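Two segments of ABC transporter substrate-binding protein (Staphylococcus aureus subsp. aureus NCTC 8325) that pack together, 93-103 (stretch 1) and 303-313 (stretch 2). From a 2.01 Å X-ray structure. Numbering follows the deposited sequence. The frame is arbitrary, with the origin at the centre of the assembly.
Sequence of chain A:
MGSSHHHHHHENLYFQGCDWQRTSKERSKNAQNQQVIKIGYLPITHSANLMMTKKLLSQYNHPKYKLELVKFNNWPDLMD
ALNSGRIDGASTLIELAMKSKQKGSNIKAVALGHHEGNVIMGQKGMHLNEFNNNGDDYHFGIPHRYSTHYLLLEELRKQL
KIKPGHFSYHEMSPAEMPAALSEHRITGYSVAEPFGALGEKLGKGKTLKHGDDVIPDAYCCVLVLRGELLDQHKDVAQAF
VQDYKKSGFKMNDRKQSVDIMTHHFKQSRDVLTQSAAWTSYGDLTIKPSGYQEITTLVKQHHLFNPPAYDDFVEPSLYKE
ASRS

Stretch 1, residues 93-103: LIELAMKSKQK
Stretch 2, residues 303-313: LFNPPAYDDFV

Residues 94-102 form a helix (phi/psi near -64/-41) with Leu-93 at its N-cap. Stretch 2 runs extended from Phe-304 through Ala-308, the N-cap of a short helix, 309-312. CA-CA separations fix the register: Lys-99 to Phe-304 6.8 Å, Met-98 to Pro-306 6.3 Å, Gln-102 to Pro-307 6.0 Å, Lys-101 to Phe-312 7.0 Å.

Phe-312 (chi1 179°, chi2 69°) is a knob whose ring fills a hollow among Ile-94, Ala-97, Met-98 and Lys-101. Met-98 CG lies 3.8 Å from the ring centroid, 15° off the normal, a CH-pi contact; Ile-94 CG1 to Phe-312 CE2 is 3.8 Å and Ala-97 CB to Phe-312 CZ 3.9 Å.

Phe-304 (p, chi2 -89°) receives Lys-99 over one face, Lys-99 CB standing 3.9 Å from the centroid of the Phe-304 ring and 11° off the normal. At the ring edge, Phe-304 CZ meets Met-98 CB at 3.7 Å. Selenomethionine Met-98 (m, t, p) thus sits between both rings, with Met-98 CE 3.4 Å from Pro-306 CB and Met-98 CB 3.8 Å from Pro-307 CD.

No direct hydrogen bond crosses; the contact, which buries 595 Å² summed over both sides, is mostly apolar packing. One water bridges it, donating to Asp-311 O (3.0 Å) and weakly accepting from Lys-101 NZ (2.9 Å). Within the helix, Lys-99 NZ (t, p, t, t) donates to Gln-102 OE1 at 3.0 Å.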

# COMPACT_ATOMS: atom_id res chain seq x y z
N LEU A 93 -1.82 4.51 1.52
CA LEU A 93 -0.47 4.96 1.15
C LEU A 93 0.09 5.80 2.32
O LEU A 93 -0.58 6.71 2.83
CB LEU A 93 -0.51 5.81 -0.10
CG LEU A 93 -1.13 5.16 -1.34
CD1 LEU A 93 -1.18 6.20 -2.44
CD2 LEU A 93 -0.35 3.89 -1.76
N ILE A 94 1.32 5.49 2.75
CA ILE A 94 1.90 6.17 3.90
C ILE A 94 2.15 7.66 3.64
O ILE A 94 1.97 8.48 4.54
CB ILE A 94 3.18 5.42 4.46
CG1 ILE A 94 3.59 6.00 5.82
CG2 ILE A 94 4.34 5.43 3.44
CD1 ILE A 94 4.87 5.36 6.42
N GLU A 95 2.51 8.02 2.40
CA GLU A 95 2.82 9.41 2.07
C GLU A 95 1.55 10.23 2.05
O GLU A 95 1.55 11.36 2.47
CB GLU A 95 3.55 9.56 0.71
CG GLU A 95 4.99 8.94 0.65
CD GLU A 95 5.03 7.42 0.38
OE1 GLU A 95 3.95 6.79 0.26
OE2 GLU A 95 6.15 6.86 0.26
N LEU A 96 0.48 9.62 1.54
CA LEU A 96 -0.86 10.25 1.44
C LEU A 96 -1.39 10.55 2.83
O LEU A 96 -1.93 11.64 3.10
CB LEU A 96 -1.81 9.30 0.69
CG LEU A 96 -3.22 9.80 0.37
CD1 LEU A 96 -3.21 11.18 -0.32
CD2 LEU A 96 -3.97 8.74 -0.47
N ALA A 97 -1.26 9.57 3.72
CA ALA A 97 -1.63 9.71 5.13
C ALA A 97 -0.75 10.78 5.84
O ALA A 97 -1.23 11.56 6.63
CB ALA A 97 -1.53 8.35 5.83
N MSE A 98 0.55 10.80 5.53
CA MSE A 98 1.47 11.81 6.10
C MSE A 98 1.08 13.24 5.68
O MSE A 98 1.12 14.17 6.47
CB MSE A 98 2.91 11.53 5.65
CG MSE A 98 3.56 10.34 6.33
SE MSE A 98 5.13 9.63 5.39
CE MSE A 98 6.25 11.21 5.51
N LYS A 99 0.73 13.40 4.41
CA LYS A 99 0.32 14.70 3.87
C LYS A 99 -0.97 15.14 4.55
O LYS A 99 -1.08 16.27 5.00
CB LYS A 99 0.11 14.60 2.36
CG LYS A 99 -0.50 15.83 1.72
CD LYS A 99 0.40 17.03 1.84
CE LYS A 99 -0.24 18.24 1.17
NZ LYS A 99 0.53 19.50 1.37
N SER A 100 -1.94 14.24 4.63
CA SER A 100 -3.20 14.51 5.30
C SER A 100 -2.89 14.92 6.74
O SER A 100 -3.44 15.89 7.27
CB SER A 100 -4.10 13.29 5.23
OG SER A 100 -5.39 13.60 5.73
N LYS A 101 -1.97 14.20 7.39
CA LYS A 101 -1.56 14.56 8.76
C LYS A 101 -0.95 15.97 8.81
O LYS A 101 -1.28 16.77 9.68
CB LYS A 101 -0.55 13.54 9.30
CG LYS A 101 -0.22 13.70 10.77
CD LYS A 101 -1.44 13.21 11.57
CE LYS A 101 -1.35 13.50 13.03
NZ LYS A 101 -2.64 13.13 13.69
N GLN A 102 -0.07 16.28 7.86
CA GLN A 102 0.53 17.62 7.79
C GLN A 102 -0.55 18.67 7.61
O GLN A 102 -0.39 19.80 8.02
CB GLN A 102 1.58 17.69 6.66
CG GLN A 102 2.21 19.08 6.39
CD GLN A 102 1.57 19.90 5.24
OE1 GLN A 102 0.99 19.36 4.29
NE2 GLN A 102 1.75 21.21 5.30
N LYS A 103 -1.66 18.30 6.98
CA LYS A 103 -2.77 19.22 6.81
C LYS A 103 -3.76 19.21 7.99
O LYS A 103 -4.83 19.79 7.90
CB LYS A 103 -3.49 18.95 5.48
CG LYS A 103 -2.60 19.31 4.28
CD LYS A 103 -3.37 19.37 2.97
CE LYS A 103 -3.79 18.00 2.46
NZ LYS A 103 -4.32 18.10 1.07
N LEU A 303 8.08 17.04 -1.79
CA LEU A 303 6.66 16.72 -1.85
C LEU A 303 5.84 17.57 -0.86
O LEU A 303 4.86 18.22 -1.24
CB LEU A 303 6.41 15.22 -1.64
CG LEU A 303 6.96 14.29 -2.73
CD1 LEU A 303 6.51 12.86 -2.44
CD2 LEU A 303 6.50 14.70 -4.11
N PHE A 304 6.25 17.57 0.40
CA PHE A 304 5.58 18.35 1.46
C PHE A 304 6.48 18.19 2.69
O PHE A 304 7.37 17.33 2.67
CB PHE A 304 4.15 17.84 1.74
CG PHE A 304 4.07 16.37 2.11
CD1 PHE A 304 3.94 15.40 1.12
CD2 PHE A 304 4.14 15.97 3.44
CE1 PHE A 304 3.87 14.05 1.45
CE2 PHE A 304 4.09 14.62 3.77
CZ PHE A 304 3.95 13.66 2.77
N ASN A 305 6.31 19.00 3.73
CA ASN A 305 7.14 18.77 4.92
C ASN A 305 6.51 17.66 5.72
O ASN A 305 5.37 17.81 6.19
CB ASN A 305 7.39 20.01 5.78
CG ASN A 305 8.49 19.75 6.83
OD1 ASN A 305 9.67 20.02 6.58
ND2 ASN A 305 8.12 19.15 7.96
N PRO A 306 7.23 16.53 5.87
CA PRO A 306 6.66 15.37 6.54
C PRO A 306 6.57 15.54 8.05
O PRO A 306 7.37 16.27 8.65
CB PRO A 306 7.64 14.23 6.16
CG PRO A 306 8.94 14.90 5.98
CD PRO A 306 8.65 16.31 5.51
N PRO A 307 5.57 14.88 8.67
CA PRO A 307 5.42 14.94 10.10
C PRO A 307 6.45 14.03 10.79
O PRO A 307 6.90 13.04 10.21
CB PRO A 307 4.00 14.41 10.31
CG PRO A 307 3.78 13.50 9.20
CD PRO A 307 4.51 14.09 8.03
N ALA A 308 6.84 14.40 12.01
CA ALA A 308 7.79 13.60 12.78
C ALA A 308 7.17 12.25 13.18
O ALA A 308 5.96 12.13 13.28
CB ALA A 308 8.22 14.37 14.04
N TYR A 309 8.01 11.27 13.45
CA TYR A 309 7.56 9.94 13.88
C TYR A 309 6.52 9.98 15.03
O TYR A 309 5.43 9.38 14.92
CB TYR A 309 8.77 9.09 14.28
CG TYR A 309 8.45 7.65 14.55
CD1 TYR A 309 8.50 6.71 13.53
CD2 TYR A 309 8.13 7.23 15.81
CE1 TYR A 309 8.21 5.38 13.78
CE2 TYR A 309 7.84 5.92 16.07
CZ TYR A 309 7.87 5.00 15.06
OH TYR A 309 7.59 3.70 15.35
N ASP A 310 6.84 10.70 16.10
CA ASP A 310 5.93 10.79 17.27
C ASP A 310 4.60 11.52 16.99
O ASP A 310 3.64 11.36 17.72
CB ASP A 310 6.65 11.41 18.46
CG ASP A 310 7.70 10.48 19.07
OD1 ASP A 310 7.58 9.25 18.88
OD2 ASP A 310 8.61 10.96 19.76
N ASP A 311 4.54 12.29 15.92
CA ASP A 311 3.30 12.97 15.60
C ASP A 311 2.41 12.15 14.69
O ASP A 311 1.20 12.35 14.68
CB ASP A 311 3.60 14.30 14.93
CG ASP A 311 4.31 15.27 15.86
OD1 ASP A 311 4.00 15.27 17.08
OD2 ASP A 311 5.16 16.04 15.36
N PHE A 312 3.01 11.23 13.94
CA PHE A 312 2.27 10.43 12.95
C PHE A 312 2.05 8.99 13.42
O PHE A 312 0.96 8.45 13.29
CB PHE A 312 3.06 10.45 11.64
CG PHE A 312 2.45 9.65 10.52
CD1 PHE A 312 1.26 10.04 9.93
CD2 PHE A 312 3.09 8.53 10.04
CE1 PHE A 312 0.70 9.30 8.90
CE2 PHE A 312 2.54 7.79 9.01
CZ PHE A 312 1.36 8.17 8.44
N VAL A 313 3.09 8.39 13.97
CA VAL A 313 3.04 7.01 14.34
C VAL A 313 2.71 6.81 15.80
O VAL A 313 3.24 7.52 16.66
CB VAL A 313 4.40 6.31 14.04
CG1 VAL A 313 4.34 4.84 14.44
CG2 VAL A 313 4.78 6.48 12.55
O HOH W 1 -1.06 13.69 16.11